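Local coordinates for flavin reductase domain protein, FMN-binding (Shewanella baltica, PDB 3HMZ) that binds flavin mononucleotide and probably acts as a flavin-dependent oxidoreductase that uses NAD or NADP, at residues L92-V96 and N110-E114; P30-V34 and M45-C50; I41-M45 and T68-F73. All coordinates share one frame. Residue numbers count along the deposited sequence, not the author numbering.

Contact 1: residues L92-V96 and N110-E114; sequences LTHRV and NCGVE. With FMN (flavin mononucleotide), chain B; EDO (1,2-ethanediol), chain F.
Two helix ends can be joined by a few apolar side chains: here the last turns of helices 90-96 and 107-111 meet with Leu92 and Cys111 nearest (CA-CA 5.6 Å). Residues 92-96 are helical throughout, Val96 N bonding to Leu92 O at 2.9 Å. Three apolar pairs carry the interface: Val96, chi1 m, sets CG1 3.6 Å from both Cys111 CB and Val113 CG2, and Leu92, chi1 and chi2 both t, brings CG to 3.9 Å from Val113 CG2. Van der Waals contacts add Leu92 CD1 to Gly112 O (3.6 Å) and Arg95 CB to Cys111 SG (3.7 Å). The second helix ends in a Schellman motif: Gly112 takes positive phi (76/28) and Val113 (-89/121) leaves extended. Polar links are slight. The extended Arg95 side chain reaches across to the end of helix 107-111, where NH1 gives Asn110 O a weak hydrogen bond at 3.4 Å. The O2 of an ethanediol, probably from the crystallisation liquor, donates to Cys111 O at 2.6 Å and lies over one face of the guanidinium. Val96 O approaches FMN C4' to 3.4 Å and accepts from Lys107 NZ, while Leu92 and Val96 rest on Leu33 of strand 32-38.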
loop_
_atom_site.group_PDB
_atom_site.type_symbol
_atom_site.label_atom_id
_atom_site.label_comp_id
_atom_site.label_asym_id
_atom_site.label_seq_id
_atom_site.Cartn_x
_atom_site.Cartn_y
_atom_site.Cartn_z
ATOM N N LEU A 92 -5.292 0.129 -19.553
ATOM C CA LEU A 92 -6.225 1.114 -19.018
ATOM C C LEU A 92 -5.621 1.846 -17.824
ATOM O O LEU A 92 -5.677 3.083 -17.719
ATOM C CB LEU A 92 -7.544 0.459 -18.608
ATOM C CG LEU A 92 -8.699 1.299 -18.042
ATOM C CD1 LEU A 92 -10.074 0.585 -18.201
ATOM C CD2 LEU A 92 -8.503 1.660 -16.577
ATOM N N THR A 93 -5.008 1.057 -16.935
ATOM C CA THR A 93 -4.452 1.623 -15.688
ATOM C C THR A 93 -3.313 2.584 -15.977
ATOM O O THR A 93 -3.288 3.717 -15.478
ATOM C CB THR A 93 -4.037 0.512 -14.735
ATOM O OG1 THR A 93 -5.185 -0.298 -14.428
ATOM C CG2 THR A 93 -3.434 1.065 -13.444
ATOM N N HIS A 94 -2.422 2.155 -16.852
ATOM C CA HIS A 94 -1.310 3.012 -17.205
ATOM C C HIS A 94 -1.768 4.261 -17.956
ATOM O O HIS A 94 -1.287 5.358 -17.688
ATOM C CB HIS A 94 -0.288 2.219 -18.014
ATOM C CG HIS A 94 1.006 2.946 -18.170
ATOM N ND1 HIS A 94 1.306 3.583 -19.337
ATOM C CD2 HIS A 94 1.989 3.263 -17.290
ATOM C CE1 HIS A 94 2.481 4.187 -19.214
ATOM N NE2 HIS A 94 2.926 4.001 -17.983
ATOM N N ARG A 95 -2.760 4.093 -18.836
ATOM C CA ARG A 95 -3.269 5.209 -19.640
ATOM C C ARG A 95 -3.947 6.268 -18.801
ATOM O O ARG A 95 -3.687 7.467 -18.986
ATOM C CB ARG A 95 -4.226 4.725 -20.732
ATOM C CG ARG A 95 -3.547 4.000 -21.870
ATOM C CD ARG A 95 -4.587 3.581 -22.909
ATOM N NE ARG A 95 -3.994 2.732 -23.926
ATOM C CZ ARG A 95 -4.584 2.404 -25.066
ATOM N NH1 ARG A 95 -5.777 2.882 -25.359
ATOM N NH2 ARG A 95 -3.963 1.612 -25.924
ATOM N N VAL A 96 -4.822 5.855 -17.878
ATOM C CA VAL A 96 -5.509 6.851 -17.026
ATOM C C VAL A 96 -4.551 7.553 -16.066
ATOM O O VAL A 96 -4.874 8.629 -15.577
ATOM C CB VAL A 96 -6.726 6.310 -16.246
ATOM C CG1 VAL A 96 -7.807 5.769 -17.246
ATOM C CG2 VAL A 96 -6.333 5.245 -15.239
ATOM N N ASN A 110 -10.784 7.599 -24.725
ATOM C CA ASN A 110 -9.408 7.354 -25.173
ATOM C C ASN A 110 -8.694 6.244 -24.421
ATOM O O ASN A 110 -7.904 5.488 -24.999
ATOM C CB ASN A 110 -8.541 8.616 -24.990
ATOM C CG ASN A 110 -9.010 9.786 -25.804
ATOM O OD1 ASN A 110 -9.846 9.682 -26.746
ATOM N ND2 ASN A 110 -8.496 10.960 -25.413
ATOM N N CYS A 111 -8.982 6.137 -23.130
ATOM C CA CYS A 111 -8.329 5.192 -22.243
ATOM C C CYS A 111 -9.078 3.847 -22.177
ATOM O O CYS A 111 -8.592 2.924 -21.539
ATOM C CB CYS A 111 -8.188 5.789 -20.834
ATOM S SG CYS A 111 -7.017 7.159 -20.698
ATOM N N GLY A 112 -10.240 3.728 -22.830
ATOM C CA GLY A 112 -11.030 2.473 -22.836
ATOM C C GLY A 112 -11.768 2.233 -21.536
ATOM O O GLY A 112 -12.046 1.086 -21.212
ATOM N N VAL A 113 -12.125 3.318 -20.815
ATOM C CA VAL A 113 -12.802 3.194 -19.546
ATOM C C VAL A 113 -14.309 3.160 -19.735
ATOM O O VAL A 113 -14.891 4.127 -20.241
ATOM C CB VAL A 113 -12.472 4.385 -18.626
ATOM C CG1 VAL A 113 -13.269 4.322 -17.299
ATOM C CG2 VAL A 113 -10.946 4.437 -18.356
ATOM N N GLU A 114 -14.929 2.077 -19.289
ATOM C CA GLU A 114 -16.376 1.888 -19.280
ATOM C C GLU A 114 -16.850 2.090 -17.839
ATOM O O GLU A 114 -16.341 1.445 -16.934
ATOM C CB GLU A 114 -16.777 0.509 -19.789
ATOM C CG GLU A 114 -18.255 0.226 -19.692
ATOM C CD GLU A 114 -18.590 -1.182 -20.047
ATOM O OE1 GLU A 114 -18.020 -1.688 -21.009
ATOM O OE2 GLU A 114 -19.449 -1.773 -19.352
HETATM N N1 FMN B . -0.972 10.461 -9.017
HETATM C C2 FMN B . -1.261 10.790 -7.715
HETATM O O2 FMN B . -1.590 11.946 -7.449
HETATM N N3 FMN B . -1.206 9.806 -6.744
HETATM C C4 FMN B . -0.839 8.523 -7.006
HETATM O O4 FMN B . -0.790 7.699 -6.055
HETATM C C4A FMN B . -0.525 8.207 -8.338
HETATM N N5 FMN B . -0.162 6.921 -8.694
HETATM C C5A FMN B . -0.040 6.528 -10.019
HETATM C C6 FMN B . 0.149 5.181 -10.365
HETATM C C7 FMN B . 0.293 4.789 -11.691
HETATM C C7M FMN B . 0.475 3.346 -12.045
HETATM C C8 FMN B . 0.253 5.761 -12.694
HETATM C C8M FMN B . 0.415 5.386 -14.154
HETATM C C9 FMN B . 0.055 7.087 -12.337
HETATM C C9A FMN B . -0.094 7.515 -11.026
HETATM N N10 FMN B . -0.310 8.840 -10.656
HETATM C C10 FMN B . -0.594 9.174 -9.342
HETATM C "C1'" FMN B . -0.495 9.927 -11.680
HETATM C "C2'" FMN B . -1.951 10.239 -12.050
HETATM O "O2'" FMN B . -2.728 9.046 -12.247
HETATM C "C3'" FMN B . -1.888 11.078 -13.321
HETATM O "O3'" FMN B . -1.269 12.325 -13.018
HETATM C "C4'" FMN B . -3.241 11.223 -14.046
HETATM O "O4'" FMN B . -2.950 11.599 -15.388
HETATM C "C5'" FMN B . -4.180 12.237 -13.422
HETATM O "O5'" FMN B . -5.344 12.303 -14.248
HETATM P P FMN B . -6.385 13.505 -14.074
HETATM O O1P FMN B . -7.325 13.310 -15.251
HETATM O O2P FMN B . -7.056 13.420 -12.732
HETATM O O3P FMN B . -5.620 14.800 -14.167
HETATM C C1 EDO F . -7.928 -0.935 -23.346
HETATM O O1 EDO F . -9.112 -0.581 -24.088
HETATM C C2 EDO F . -7.708 0.070 -22.231
HETATM O O2 EDO F . -7.088 1.235 -22.735
#

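Contact 2: residues P30-V34 and M45-C50; sequences PTVLV and MAAAWC. With FMN (flavin mononucleotide), chain B.
Strand 41-55 breaks off its regular course at Ala48 and Trp49 and there offers its backbone to the flavin ring: Ala48 N donates to FMN N5 at 3.0 Å and Trp49 N to FMN O4 at 2.9 Å. Ala48 has phi/psi -77/-28, and Trp49 (-95/60) centres an inverse gamma turn. Before this break, residues 32-34 and 45-47 pair in an antiparallel beta hairpin, their short axes 4.5 Å apart at closest and their directions 134° apart. Val32 pairs with Ala47 and Val34 with selenomethionine Met45 as hydrogen-bonded pairs (CA-CA 5.3 Å each): Val32 N to Ala47 O 2.9 Å, Ala47 N to Val32 O 2.9 Å, Val34 N to Met45 O 2.8 Å, Met45 N to Val34 O 2.9 Å. Leu33 and Ala46 form the non-hydrogen-bonded pair between them (CA-CA 4.6 Å), their side chains on the face that meets helix 90-96. On the other face Val34 (chi1 t) packs CG2 on Ala47 CB at 3.5 Å and CB on Met45 CG (chi1 p) at 4.0 Å, and Val32 (chi1 m) CG2 on Cys50 CB at 3.7 Å. Where the strands part, one water donates to Pro30 O and Cys50 O, 2.9 Å each. FMN O2' donates to Ala46 O at 2.8 Å. Because main-chain NH groups make them, the bonds to N5 and O4 do not depend on side-chain polarity at Ala48 and Trp49.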
loop_
_atom_site.group_PDB
_atom_site.type_symbol
_atom_site.label_atom_id
_atom_site.label_comp_id
_atom_site.label_asym_id
_atom_site.label_seq_id
_atom_site.Cartn_x
_atom_site.Cartn_y
_atom_site.Cartn_z
ATOM N N PRO A 30 -2.646 -3.072 -3.505
ATOM C CA PRO A 30 -2.724 -2.896 -4.950
ATOM C C PRO A 30 -2.713 -1.421 -5.365
ATOM O O PRO A 30 -3.145 -0.551 -4.616
ATOM C CB PRO A 30 -4.110 -3.473 -5.284
ATOM C CG PRO A 30 -4.946 -3.187 -4.035
ATOM C CD PRO A 30 -3.956 -3.433 -2.931
ATOM N N THR A 31 -2.282 -1.192 -6.591
ATOM C CA THR A 31 -2.475 0.078 -7.259
ATOM C C THR A 31 -3.970 0.111 -7.611
ATOM O O THR A 31 -4.552 -0.910 -7.979
ATOM C CB THR A 31 -1.568 0.169 -8.476
ATOM O OG1 THR A 31 -0.218 0.236 -7.994
ATOM C CG2 THR A 31 -1.886 1.362 -9.304
ATOM N N VAL A 32 -4.588 1.278 -7.423
ATOM C CA VAL A 32 -6.005 1.446 -7.626
ATOM C C VAL A 32 -6.331 2.447 -8.699
ATOM O O VAL A 32 -5.437 3.145 -9.201
ATOM C CB VAL A 32 -6.707 1.873 -6.306
ATOM C CG1 VAL A 32 -6.377 0.883 -5.175
ATOM C CG2 VAL A 32 -6.285 3.283 -5.863
ATOM N N LEU A 33 -7.605 2.471 -9.076
ATOM C CA LEU A 33 -8.144 3.575 -9.891
ATOM C C LEU A 33 -9.006 4.425 -8.959
ATOM O O LEU A 33 -9.790 3.910 -8.173
ATOM C CB LEU A 33 -8.964 3.093 -11.088
ATOM C CG LEU A 33 -8.314 2.023 -11.939
ATOM C CD1 LEU A 33 -9.315 1.616 -13.028
ATOM C CD2 LEU A 33 -6.969 2.427 -12.503
ATOM N N VAL A 34 -8.827 5.735 -9.046
ATOM C CA VAL A 34 -9.614 6.724 -8.298
ATOM C C VAL A 34 -10.579 7.345 -9.300
ATOM O O VAL A 34 -10.170 7.859 -10.343
ATOM C CB VAL A 34 -8.737 7.844 -7.675
ATOM C CG1 VAL A 34 -9.596 8.798 -6.792
ATOM C CG2 VAL A 34 -7.528 7.222 -6.908
HETATM N N MSE A 45 -8.381 8.315 -12.592
HETATM C CA MSE A 45 -6.920 8.319 -12.633
HETATM C C MSE A 45 -6.383 7.086 -11.899
HETATM O O MSE A 45 -7.139 6.394 -11.220
HETATM C CB MSE A 45 -6.334 9.581 -11.988
HETATM C CG MSE A 45 -6.656 9.752 -10.502
HETATM SE SE MSE A 45 -5.713 11.198 -9.679
HETATM C CE MSE A 45 -4.431 10.234 -8.620
ATOM N N ALA A 46 -5.087 6.836 -12.063
ATOM C CA ALA A 46 -4.402 5.751 -11.353
ATOM C C ALA A 46 -3.773 6.316 -10.077
ATOM O O ALA A 46 -3.262 7.456 -10.062
ATOM C CB ALA A 46 -3.342 5.096 -12.207
ATOM N N ALA A 47 -3.833 5.539 -8.999
ATOM C CA ALA A 47 -3.149 5.872 -7.748
ATOM C C ALA A 47 -2.489 4.644 -7.134
ATOM O O ALA A 47 -3.178 3.683 -6.767
ATOM C CB ALA A 47 -4.077 6.538 -6.708
ATOM N N ALA A 48 -1.153 4.657 -7.059
ATOM C CA ALA A 48 -0.451 3.654 -6.267
ATOM C C ALA A 48 -0.521 3.967 -4.771
ATOM O O ALA A 48 -0.465 3.053 -3.941
ATOM C CB ALA A 48 1.006 3.553 -6.683
ATOM N N TRP A 49 -0.638 5.261 -4.417
ATOM C CA TRP A 49 -0.506 5.684 -3.010
ATOM C C TRP A 49 -1.836 5.788 -2.296
ATOM O O TRP A 49 -2.225 6.833 -1.814
ATOM C CB TRP A 49 0.337 6.945 -2.912
ATOM C CG TRP A 49 1.717 6.795 -3.446
ATOM C CD1 TRP A 49 2.344 5.644 -3.835
ATOM C CD2 TRP A 49 2.683 7.830 -3.592
ATOM N NE1 TRP A 49 3.641 5.903 -4.278
ATOM C CE2 TRP A 49 3.872 7.239 -4.121
ATOM C CE3 TRP A 49 2.672 9.215 -3.332
ATOM C CZ2 TRP A 49 4.997 7.988 -4.401
ATOM C CZ3 TRP A 49 3.798 9.946 -3.622
ATOM C CH2 TRP A 49 4.942 9.336 -4.146
ATOM N N CYS A 50 -2.525 4.660 -2.235
ATOM C CA CYS A 50 -3.809 4.499 -1.582
ATOM C C CYS A 50 -3.637 3.380 -0.564
ATOM O O CYS A 50 -3.129 2.343 -0.905
ATOM C CB CYS A 50 -4.887 4.135 -2.594
ATOM S SG CYS A 50 -6.507 3.897 -1.801
HETATM N N1 FMN B . -0.972 10.461 -9.017
HETATM C C2 FMN B . -1.261 10.790 -7.715
HETATM O O2 FMN B . -1.590 11.946 -7.449
HETATM N N3 FMN B . -1.206 9.806 -6.744
HETATM C C4 FMN B . -0.839 8.523 -7.006
HETATM O O4 FMN B . -0.790 7.699 -6.055
HETATM C C4A FMN B . -0.525 8.207 -8.338
HETATM N N5 FMN B . -0.162 6.921 -8.694
HETATM C C5A FMN B . -0.040 6.528 -10.019
HETATM C C6 FMN B . 0.149 5.181 -10.365
HETATM C C7 FMN B . 0.293 4.789 -11.691
HETATM C C7M FMN B . 0.475 3.346 -12.045
HETATM C C8 FMN B . 0.253 5.761 -12.694
HETATM C C8M FMN B . 0.415 5.386 -14.154
HETATM C C9 FMN B . 0.055 7.087 -12.337
HETATM C C9A FMN B . -0.094 7.515 -11.026
HETATM N N10 FMN B . -0.310 8.840 -10.656
HETATM C C10 FMN B . -0.594 9.174 -9.342
HETATM C "C1'" FMN B . -0.495 9.927 -11.680
HETATM C "C2'" FMN B . -1.951 10.239 -12.050
HETATM O "O2'" FMN B . -2.728 9.046 -12.247
HETATM C "C3'" FMN B . -1.888 11.078 -13.321
HETATM O "O3'" FMN B . -1.269 12.325 -13.018
HETATM C "C4'" FMN B . -3.241 11.223 -14.046
HETATM O "O4'" FMN B . -2.950 11.599 -15.388
HETATM C "C5'" FMN B . -4.180 12.237 -13.422
HETATM O "O5'" FMN B . -5.344 12.303 -14.248
HETATM P P FMN B . -6.385 13.505 -14.074
HETATM O O1P FMN B . -7.325 13.310 -15.251
HETATM O O2P FMN B . -7.056 13.420 -12.732
HETATM O O3P FMN B . -5.620 14.800 -14.167
HETATM O O HOH W 1 -3.834 -0.299 -1.859
#

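Contact 3: residues I41-M45 and T68-F73; sequences IDNVM and TKTREF. With FMN (flavin mononucleotide), chain B.
Phe73 brings its ring atoms CE2 and CZ up to residues 41-43, with CE2 3.4 Å from Ile41 O and 3.8 Å from Asn43 CB, and CZ 3.9 Å from Ile41 CG2; the carbonyl carbon of Asp42 meets the ring edge. Extended strand 41-45 and the first turn of helix 69-77 have axes 8.4 Å apart at closest, with directions 129° apart, and Asn43 faces Thr70 (CA-CA 6.2 Å). Beside this meeting point sits the FMN phosphate, an instance of anion binding at a helix N-terminus. Lys69 N donates to FMN O3P at 2.9 Å; Thr70 donates to FMN O2P from both N (2.8 Å) and OG1 (2.7 Å, chi1 m); Asn43, chi1 t, extends ND2 to FMN O1P at 2.8 Å. Asn43 ND2 and Thr70 OG1 are 3.0 Å apart, but poorly angled for a mutual bond. Thr68 is the N-cap, its OG1 accepting from Arg71 N at 3.2 Å and also bonding Asp65 O. Selenomethionine Met45, chi1 p, places SE 3.8 Å from Thr68 CG2 and CG 3.5 Å from Thr70 OG1. The helix lies against the hairpin, Thr70 touching Val34 and Phe73 Ser38 of strand 32-38, while Val44 packs on Leu33 and on Leu108 of helix 107-111.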
loop_
_atom_site.group_PDB
_atom_site.type_symbol
_atom_site.label_atom_id
_atom_site.label_comp_id
_atom_site.label_asym_id
_atom_site.label_seq_id
_atom_site.Cartn_x
_atom_site.Cartn_y
_atom_site.Cartn_z
ATOM N N ILE A 41 -19.612 15.575 -14.709
ATOM C CA ILE A 41 -18.480 15.123 -15.498
ATOM C C ILE A 41 -17.733 14.101 -14.630
ATOM O O ILE A 41 -17.490 14.338 -13.455
ATOM C CB ILE A 41 -17.500 16.275 -15.847
ATOM C CG1 ILE A 41 -18.250 17.441 -16.565
ATOM C CG2 ILE A 41 -16.339 15.737 -16.681
ATOM C CD1 ILE A 41 -18.827 17.027 -17.913
ATOM N N ASP A 42 -17.375 12.994 -15.240
ATOM C CA ASP A 42 -16.660 11.895 -14.577
ATOM C C ASP A 42 -15.192 11.893 -14.944
ATOM O O ASP A 42 -14.783 12.323 -16.023
ATOM C CB ASP A 42 -17.294 10.554 -14.993
ATOM C CG ASP A 42 -18.690 10.370 -14.446
ATOM O OD1 ASP A 42 -18.925 10.730 -13.291
ATOM O OD2 ASP A 42 -19.560 9.803 -15.134
ATOM N N ASN A 43 -14.387 11.357 -14.034
ATOM C CA ASN A 43 -12.996 11.176 -14.297
ATOM C C ASN A 43 -12.461 9.963 -13.545
ATOM O O ASN A 43 -13.054 9.518 -12.570
ATOM C CB ASN A 43 -12.151 12.391 -13.931
ATOM C CG ASN A 43 -10.837 12.431 -14.669
ATOM O OD1 ASN A 43 -10.659 11.784 -15.704
ATOM N ND2 ASN A 43 -9.898 13.219 -14.140
ATOM N N VAL A 44 -11.373 9.434 -14.074
ATOM C CA VAL A 44 -10.662 8.303 -13.491
ATOM C C VAL A 44 -9.147 8.593 -13.646
ATOM O O VAL A 44 -8.702 9.006 -14.703
ATOM C CB VAL A 44 -11.010 6.964 -14.211
ATOM C CG1 VAL A 44 -10.237 5.758 -13.564
ATOM C CG2 VAL A 44 -12.537 6.729 -14.303
HETATM N N MSE A 45 -8.381 8.315 -12.592
HETATM C CA MSE A 45 -6.920 8.319 -12.633
HETATM C C MSE A 45 -6.383 7.086 -11.899
HETATM O O MSE A 45 -7.139 6.394 -11.220
HETATM C CB MSE A 45 -6.334 9.581 -11.988
HETATM C CG MSE A 45 -6.656 9.752 -10.502
HETATM SE SE MSE A 45 -5.713 11.198 -9.679
HETATM C CE MSE A 45 -4.431 10.234 -8.620
ATOM N N THR A 68 -3.707 17.171 -10.529
ATOM C CA THR A 68 -4.741 16.277 -11.064
ATOM C C THR A 68 -6.146 16.837 -11.109
ATOM O O THR A 68 -6.598 17.497 -10.169
ATOM C CB THR A 68 -4.775 14.914 -10.341
ATOM O OG1 THR A 68 -5.271 15.043 -9.008
ATOM C CG2 THR A 68 -3.439 14.226 -10.350
ATOM N N LYS A 69 -6.834 16.577 -12.219
ATOM C CA LYS A 69 -8.231 16.976 -12.357
ATOM C C LYS A 69 -9.086 16.198 -11.369
ATOM O O LYS A 69 -9.988 16.739 -10.763
ATOM C CB LYS A 69 -8.737 16.807 -13.795
ATOM C CG LYS A 69 -10.179 17.291 -14.028
ATOM C CD LYS A 69 -10.398 18.782 -13.736
ATOM C CE LYS A 69 -9.673 19.664 -14.660
ATOM N NZ LYS A 69 -10.211 21.105 -14.442
ATOM N N THR A 70 -8.740 14.933 -11.135
ATOM C CA THR A 70 -9.504 14.129 -10.171
ATOM C C THR A 70 -9.508 14.748 -8.766
ATOM O O THR A 70 -10.538 14.765 -8.105
ATOM C CB THR A 70 -9.013 12.658 -10.147
ATOM O OG1 THR A 70 -9.025 12.146 -11.470
ATOM C CG2 THR A 70 -9.937 11.819 -9.296
ATOM N N ARG A 71 -8.362 15.285 -8.332
ATOM C CA ARG A 71 -8.310 15.965 -7.031
ATOM C C ARG A 71 -9.325 17.119 -6.969
ATOM O O ARG A 71 -10.040 17.292 -5.965
ATOM C CB ARG A 71 -6.917 16.482 -6.766
ATOM C CG ARG A 71 -6.840 17.339 -5.533
ATOM C CD ARG A 71 -5.443 17.671 -5.227
ATOM N NE ARG A 71 -5.375 18.680 -4.157
ATOM C CZ ARG A 71 -4.393 18.803 -3.274
ATOM N NH1 ARG A 71 -3.365 17.944 -3.267
ATOM N NH2 ARG A 71 -4.441 19.782 -2.349
ATOM N N GLU A 72 -9.366 17.896 -8.044
ATOM C CA GLU A 72 -10.330 19.016 -8.108
ATOM C C GLU A 72 -11.764 18.519 -7.915
ATOM O O GLU A 72 -12.542 19.075 -7.137
ATOM C CB GLU A 72 -10.178 19.741 -9.437
ATOM C CG GLU A 72 -11.106 20.945 -9.636
ATOM C CD GLU A 72 -10.954 21.503 -11.011
ATOM O OE1 GLU A 72 -9.787 21.741 -11.396
ATOM O OE2 GLU A 72 -12.017 21.636 -11.705
ATOM N N PHE A 73 -12.099 17.433 -8.608
ATOM C CA PHE A 73 -13.440 16.861 -8.500
ATOM C C PHE A 73 -13.750 16.399 -7.092
ATOM O O PHE A 73 -14.884 16.556 -6.611
ATOM C CB PHE A 73 -13.599 15.700 -9.490
ATOM C CG PHE A 73 -13.793 16.092 -10.920
ATOM C CD1 PHE A 73 -13.610 17.417 -11.392
ATOM C CD2 PHE A 73 -14.130 15.102 -11.848
ATOM C CE1 PHE A 73 -13.817 17.717 -12.730
ATOM C CE2 PHE A 73 -14.323 15.422 -13.206
ATOM C CZ PHE A 73 -14.137 16.723 -13.634
HETATM N N1 FMN B . -0.972 10.461 -9.017
HETATM C C2 FMN B . -1.261 10.790 -7.715
HETATM O O2 FMN B . -1.590 11.946 -7.449
HETATM N N3 FMN B . -1.206 9.806 -6.744
HETATM C C4 FMN B . -0.839 8.523 -7.006
HETATM O O4 FMN B . -0.790 7.699 -6.055
HETATM C C4A FMN B . -0.525 8.207 -8.338
HETATM N N5 FMN B . -0.162 6.921 -8.694
HETATM C C5A FMN B . -0.040 6.528 -10.019
HETATM C C6 FMN B . 0.149 5.181 -10.365
HETATM C C7 FMN B . 0.293 4.789 -11.691
HETATM C C7M FMN B . 0.475 3.346 -12.045
HETATM C C8 FMN B . 0.253 5.761 -12.694
HETATM C C8M FMN B . 0.415 5.386 -14.154
HETATM C C9 FMN B . 0.055 7.087 -12.337
HETATM C C9A FMN B . -0.094 7.515 -11.026
HETATM N N10 FMN B . -0.310 8.840 -10.656
HETATM C C10 FMN B . -0.594 9.174 -9.342
HETATM C "C1'" FMN B . -0.495 9.927 -11.680
HETATM C "C2'" FMN B . -1.951 10.239 -12.050
HETATM O "O2'" FMN B . -2.728 9.046 -12.247
HETATM C "C3'" FMN B . -1.888 11.078 -13.321
HETATM O "O3'" FMN B . -1.269 12.325 -13.018
HETATM C "C4'" FMN B . -3.241 11.223 -14.046
HETATM O "O4'" FMN B . -2.950 11.599 -15.388
HETATM C "C5'" FMN B . -4.180 12.237 -13.422
HETATM O "O5'" FMN B . -5.344 12.303 -14.248
HETATM P P FMN B . -6.385 13.505 -14.074
HETATM O O1P FMN B . -7.325 13.310 -15.251
HETATM O O2P FMN B . -7.056 13.420 -12.732
HETATM O O3P FMN B . -5.620 14.800 -14.167
#

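One cofactor can be held in sections by different parts of a fold, and the three contacts, whose centres lie about 13 Å apart in each pair, illustrate this. Contact 2 serves the isoalloxazine ring and O2', contact 3 the phosphate, and contact 1 borders the ribityl chain and the dimethyl end, where His94 O lies 3.9 Å from FMN C8M. Met45 belongs to both contacts 2 and 3, its CE 3.3 Å from FMN C2. The hairpin is packed from both sides: Leu92 CD2 of contact 1 meets Leu33 CD1 at 3.6 Å, and Val34 CG1 meets Thr70 CG2 of contact 3 at 3.9 Å. Contacts 1 and 3 join through Val96 CB and Val44 O, 3.7 Å apart.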